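Nucleoporin NUP159 (Saccharomyces cerevisiae, PDB 1XIP) is a nuclear pore complex component whose N-terminal beta-propeller domain tethers the helicase Dbp5 to the pore for mRNA export. Local coordinates at residues K34-F37 with A38-N42; V53-G57 with S58-V62. One frame throughout, in Å; residues are numbered along the deposited sequence.

Contact 1: K34-F37 with A38-N42; sequences KLPF and ASLQN
The carbonyl oxygen of P36 receives the amide of A38 in a short but strongly bent bond, N to O 2.7 Å with 125° at the hydrogen, so it counts as weak. The bond closes an inverse gamma turn centred on F37, whose phi and psi of -73° and 79° fold the chain back within three residues. The F37 side chain leaves the backbone on the side away from A38-N42, although its CB still touches the A38 amide nitrogen, and its ring meets that of F276 edge-to-face. L40 points back toward K34-F37 and meets L35 and P36 through its two methyls. Its CG stands anti to the carbonyl carbon and beside the backbone N (chi1 -47°), which sends both methyls back to those two residues. CD2 of L40 rests 3.6 Å from the P36 carbonyl oxygen and reaches the proline ring at CD, 4.1 Å away. The second methyl, CD1, comes up to CD1 of L35 at 3.6 Å, and the L40 side chain lies at roughly a right angle to both L35 and P36.

All of this belongs to the loop that leads from strand 18-26 to strand 43-46 of the beta propeller, and so from one blade into the next. The apolar cluster continues onto neighbouring blades: P36, A38 and L40 lean on I91 of strand 90-96, while L35 and L40 touch I338 of strand 337-343. After the turn, the S39 hydroxyl bonds the carbonyl oxygen of F130, NE2 of Q41 that of L132, the L40 carbonyl takes the hydroxyl of Y280, and ND2 of N42 is held by the backbone carbonyls of V90 and A55.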
loop_
_atom_site.group_PDB
_atom_site.type_symbol
_atom_site.label_atom_id
_atom_site.label_comp_id
_atom_site.label_asym_id
_atom_site.label_seq_id
_atom_site.Cartn_x
_atom_site.Cartn_y
_atom_site.Cartn_z
ATOM N N LYS A 34 -0.223 -18.359 4.881
ATOM C CA LYS A 34 0.563 -17.922 6.026
ATOM C C LYS A 34 1.479 -16.742 5.633
ATOM O O LYS A 34 2.573 -16.943 5.111
ATOM C CB LYS A 34 1.363 -19.104 6.594
ATOM C CG LYS A 34 1.926 -18.877 7.987
ATOM C CD LYS A 34 2.864 -20.037 8.405
ATOM C CE LYS A 34 3.034 -20.120 9.936
ATOM N NZ LYS A 34 4.191 -20.991 10.330
ATOM N N LEU A 35 1.004 -15.519 5.883
ATOM C CA LEU A 35 1.699 -14.285 5.508
ATOM C C LEU A 35 2.261 -13.631 6.757
ATOM O O LEU A 35 1.676 -13.784 7.817
ATOM C CB LEU A 35 0.706 -13.310 4.900
ATOM C CG LEU A 35 0.066 -13.479 3.531
ATOM C CD1 LEU A 35 1.004 -13.006 2.465
ATOM C CD2 LEU A 35 -0.454 -14.890 3.234
ATOM N N PRO A 36 3.365 -12.885 6.652
ATOM C CA PRO A 36 3.909 -12.176 7.817
ATOM C C PRO A 36 2.910 -11.138 8.310
ATOM O O PRO A 36 2.421 -10.352 7.497
ATOM C CB PRO A 36 5.162 -11.492 7.264
ATOM C CG PRO A 36 5.501 -12.254 6.057
ATOM C CD PRO A 36 4.188 -12.665 5.449
ATOM N N PHE A 37 2.593 -11.153 9.605
ATOM C CA PHE A 37 1.593 -10.260 10.170
ATOM C C PHE A 37 2.116 -8.832 10.242
ATOM O O PHE A 37 2.526 -8.347 11.292
ATOM C CB PHE A 37 1.129 -10.753 11.551
ATOM C CG PHE A 37 -0.166 -10.133 12.010
ATOM C CD1 PHE A 37 -1.354 -10.360 11.315
ATOM C CD2 PHE A 37 -0.197 -9.312 13.124
ATOM C CE1 PHE A 37 -2.551 -9.769 11.733
ATOM C CE2 PHE A 37 -1.393 -8.717 13.543
ATOM C CZ PHE A 37 -2.564 -8.944 12.839
ATOM N N ALA A 38 2.090 -8.165 9.093
ATOM C CA ALA A 38 2.574 -6.797 8.932
ATOM C C ALA A 38 1.964 -6.295 7.661
ATOM O O ALA A 38 1.409 -7.072 6.868
ATOM C CB ALA A 38 4.080 -6.773 8.819
ATOM N N SER A 39 2.033 -5.007 7.438
ATOM C CA SER A 39 1.577 -4.517 6.169
ATOM C C SER A 39 2.689 -4.845 5.185
ATOM O O SER A 39 3.867 -4.715 5.505
ATOM C CB SER A 39 1.295 -3.045 6.245
ATOM O OG SER A 39 2.463 -2.350 6.560
ATOM N N LEU A 40 2.326 -5.357 4.019
ATOM C CA LEU A 40 3.333 -5.882 3.114
ATOM C C LEU A 40 3.410 -5.008 1.898
ATOM O O LEU A 40 2.380 -4.596 1.374
ATOM C CB LEU A 40 3.014 -7.313 2.703
ATOM C CG LEU A 40 2.612 -8.386 3.710
ATOM C CD1 LEU A 40 2.162 -9.634 2.936
ATOM C CD2 LEU A 40 3.764 -8.730 4.557
ATOM N N GLN A 41 4.631 -4.728 1.450
ATOM C CA GLN A 41 4.857 -3.924 0.265
ATOM C C GLN A 41 5.913 -4.597 -0.556
ATOM O O GLN A 41 7.060 -4.120 -0.651
ATOM C CB GLN A 41 5.288 -2.539 0.657
ATOM C CG GLN A 41 4.125 -1.732 1.182
ATOM C CD GLN A 41 4.544 -0.404 1.717
ATOM O OE1 GLN A 41 4.460 0.606 1.011
ATOM N NE2 GLN A 41 4.993 -0.381 2.979
ATOM N N ASN A 42 5.524 -5.725 -1.146
ATOM C CA ASN A 42 6.474 -6.688 -1.636
ATOM C C ASN A 42 6.688 -6.637 -3.156
ATOM O O ASN A 42 7.078 -7.647 -3.781
ATOM C CB ASN A 42 6.044 -8.072 -1.182
ATOM C CG ASN A 42 6.346 -8.320 0.280
ATOM O OD1 ASN A 42 6.533 -7.394 1.062
ATOM N ND2 ASN A 42 6.389 -9.575 0.654
#

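Contact 2: V53-G57 with S58-V62; sequences VAASG and SKAVV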
loop_
_atom_site.group_PDB
_atom_site.type_symbol
_atom_site.label_atom_id
_atom_site.label_comp_id
_atom_site.label_asym_id
_atom_site.label_seq_id
_atom_site.Cartn_x
_atom_site.Cartn_y
_atom_site.Cartn_z
ATOM N N VAL A 53 11.726 -5.374 -8.191
ATOM C CA VAL A 53 11.896 -6.314 -7.099
ATOM C C VAL A 53 10.539 -6.809 -6.674
ATOM O O VAL A 53 9.546 -6.054 -6.670
ATOM C CB VAL A 53 12.429 -5.674 -5.792
ATOM C CG1 VAL A 53 13.674 -6.323 -5.354
ATOM C CG2 VAL A 53 12.535 -4.195 -5.894
ATOM N N ALA A 54 10.520 -8.045 -6.208
ATOM C CA ALA A 54 9.314 -8.684 -5.722
ATOM C C ALA A 54 9.744 -9.738 -4.742
ATOM O O ALA A 54 10.836 -10.284 -4.859
ATOM C CB ALA A 54 8.553 -9.305 -6.870
ATOM N N ALA A 55 8.896 -9.989 -3.749
ATOM C CA ALA A 55 9.099 -11.064 -2.815
ATOM C C ALA A 55 7.767 -11.759 -2.480
ATOM O O ALA A 55 6.792 -11.108 -2.114
ATOM C CB ALA A 55 9.751 -10.527 -1.558
ATOM N N SER A 56 7.731 -13.079 -2.609
ATOM C CA SER A 56 6.585 -13.863 -2.159
ATOM C C SER A 56 7.054 -15.207 -1.703
ATOM O O SER A 56 8.044 -15.730 -2.223
ATOM C CB SER A 56 5.563 -14.048 -3.285
ATOM O OG SER A 56 4.364 -14.646 -2.794
ATOM N N GLY A 57 6.351 -15.780 -0.732
ATOM C CA GLY A 57 6.703 -17.090 -0.188
ATOM C C GLY A 57 8.182 -17.306 0.116
ATOM O O GLY A 57 8.746 -18.318 -0.282
ATOM N N SER A 58 8.820 -16.368 0.818
ATOM C CA SER A 58 10.223 -16.540 1.212
ATOM C C SER A 58 11.271 -16.363 0.092
ATOM O O SER A 58 12.463 -16.365 0.383
ATOM C CB SER A 58 10.462 -17.898 1.905
ATOM O OG SER A 58 9.753 -18.002 3.130
ATOM N N LYS A 59 10.846 -16.214 -1.160
ATOM C CA LYS A 59 11.776 -15.909 -2.253
ATOM C C LYS A 59 11.672 -14.451 -2.659
ATOM O O LYS A 59 10.583 -13.972 -3.011
ATOM C CB LYS A 59 11.495 -16.799 -3.464
ATOM C CG LYS A 59 12.599 -16.818 -4.493
ATOM C CD LYS A 59 12.049 -17.166 -5.861
ATOM C CE LYS A 59 12.789 -18.345 -6.538
ATOM N NZ LYS A 59 12.642 -18.354 -8.055
ATOM N N ALA A 60 12.796 -13.737 -2.584
ATOM C CA ALA A 60 12.916 -12.369 -3.103
ATOM C C ALA A 60 13.671 -12.341 -4.440
ATOM O O ALA A 60 14.635 -13.072 -4.623
ATOM C CB ALA A 60 13.619 -11.495 -2.086
ATOM N N VAL A 61 13.249 -11.490 -5.368
ATOM C CA VAL A 61 13.955 -11.385 -6.667
ATOM C C VAL A 61 14.091 -9.957 -7.190
ATOM O O VAL A 61 13.188 -9.151 -7.038
ATOM C CB VAL A 61 13.272 -12.259 -7.820
ATOM C CG1 VAL A 61 13.285 -13.723 -7.488
ATOM C CG2 VAL A 61 11.849 -11.794 -8.114
ATOM N N VAL A 62 15.212 -9.665 -7.835
ATOM C CA VAL A 62 15.324 -8.503 -8.717
ATOM C C VAL A 62 15.371 -9.010 -10.177
ATOM O O VAL A 62 16.058 -9.973 -10.459
ATOM C CB VAL A 62 16.590 -7.711 -8.370
ATOM C CG1 VAL A 62 16.805 -6.565 -9.312
ATOM C CG2 VAL A 62 16.476 -7.189 -6.980
#
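Strands 53-56 and 59-62 run antiparallel, at 168° with their axes 4.7 Å apart, and are joined by a type I' turn from S56 to K59 into a beta hairpin with a two-residue loop. V53, A55, A60 and V62 share one face. V53 and V62 lie side by side there: V62 holds CG1 anti to its backbone N (chi1 176°), which leaves CG2 anti to the carbonyl carbon and sets it against CG1 of V53 at 3.4 Å. Farther along this face, CB of A55 and CB of A60 are 4.0 Å apart. On the opposite face A54 CB and V61 CG2 are a looser 4.3 Å apart. S56 and K59 are on that face too; the hydroxyl of S56 bonds the carbonyl oxygen of P29, and the lysine makes a long, weak ion pair with E84.

Two hydrogen-bonded pairs, A54 with V61 and S56 with K59, hold the backbones together. The amide of V61 points almost straight down the carbonyl of A54, N to O 2.7 Å, whereas next to the turn the K59 amide sits well above the plane of the S56 carbonyl. G57 and S58 both take positive phi, as this turn requires.

The hairpin supplies the two central strands of a four-stranded propeller blade, between strand 43-46, which pairs with 51-56, and strand 83-86, which pairs with 59-64. V53 and A55 pack against strand 90-96 of the following blade, while A54 and K59 touch L28 and S56 touches F31, in the segment after strand 18-26.

Overall arrangement
Contact 1 comes first along the chain, in the loop between strands 18-26 and 43-46; contact 2 follows as the hairpin of strands 51-56 and 59-64. Their centres are 12 Å apart, on the same side of the chain's centre, contact 1 about 11 Å from it and contact 2 about 17 Å. They meet directly where N42 O approaches A55 N at 3.0 Å, a probable hydrogen bond, and the same carbonyl oxygen packs on A54 CB. The incoming loop is thus tied to the blade it leads into. Both contacts also reach strand 90-96 of the next blade, so together they join successive blades of the propeller domain, within the region that interacts with Dbp5.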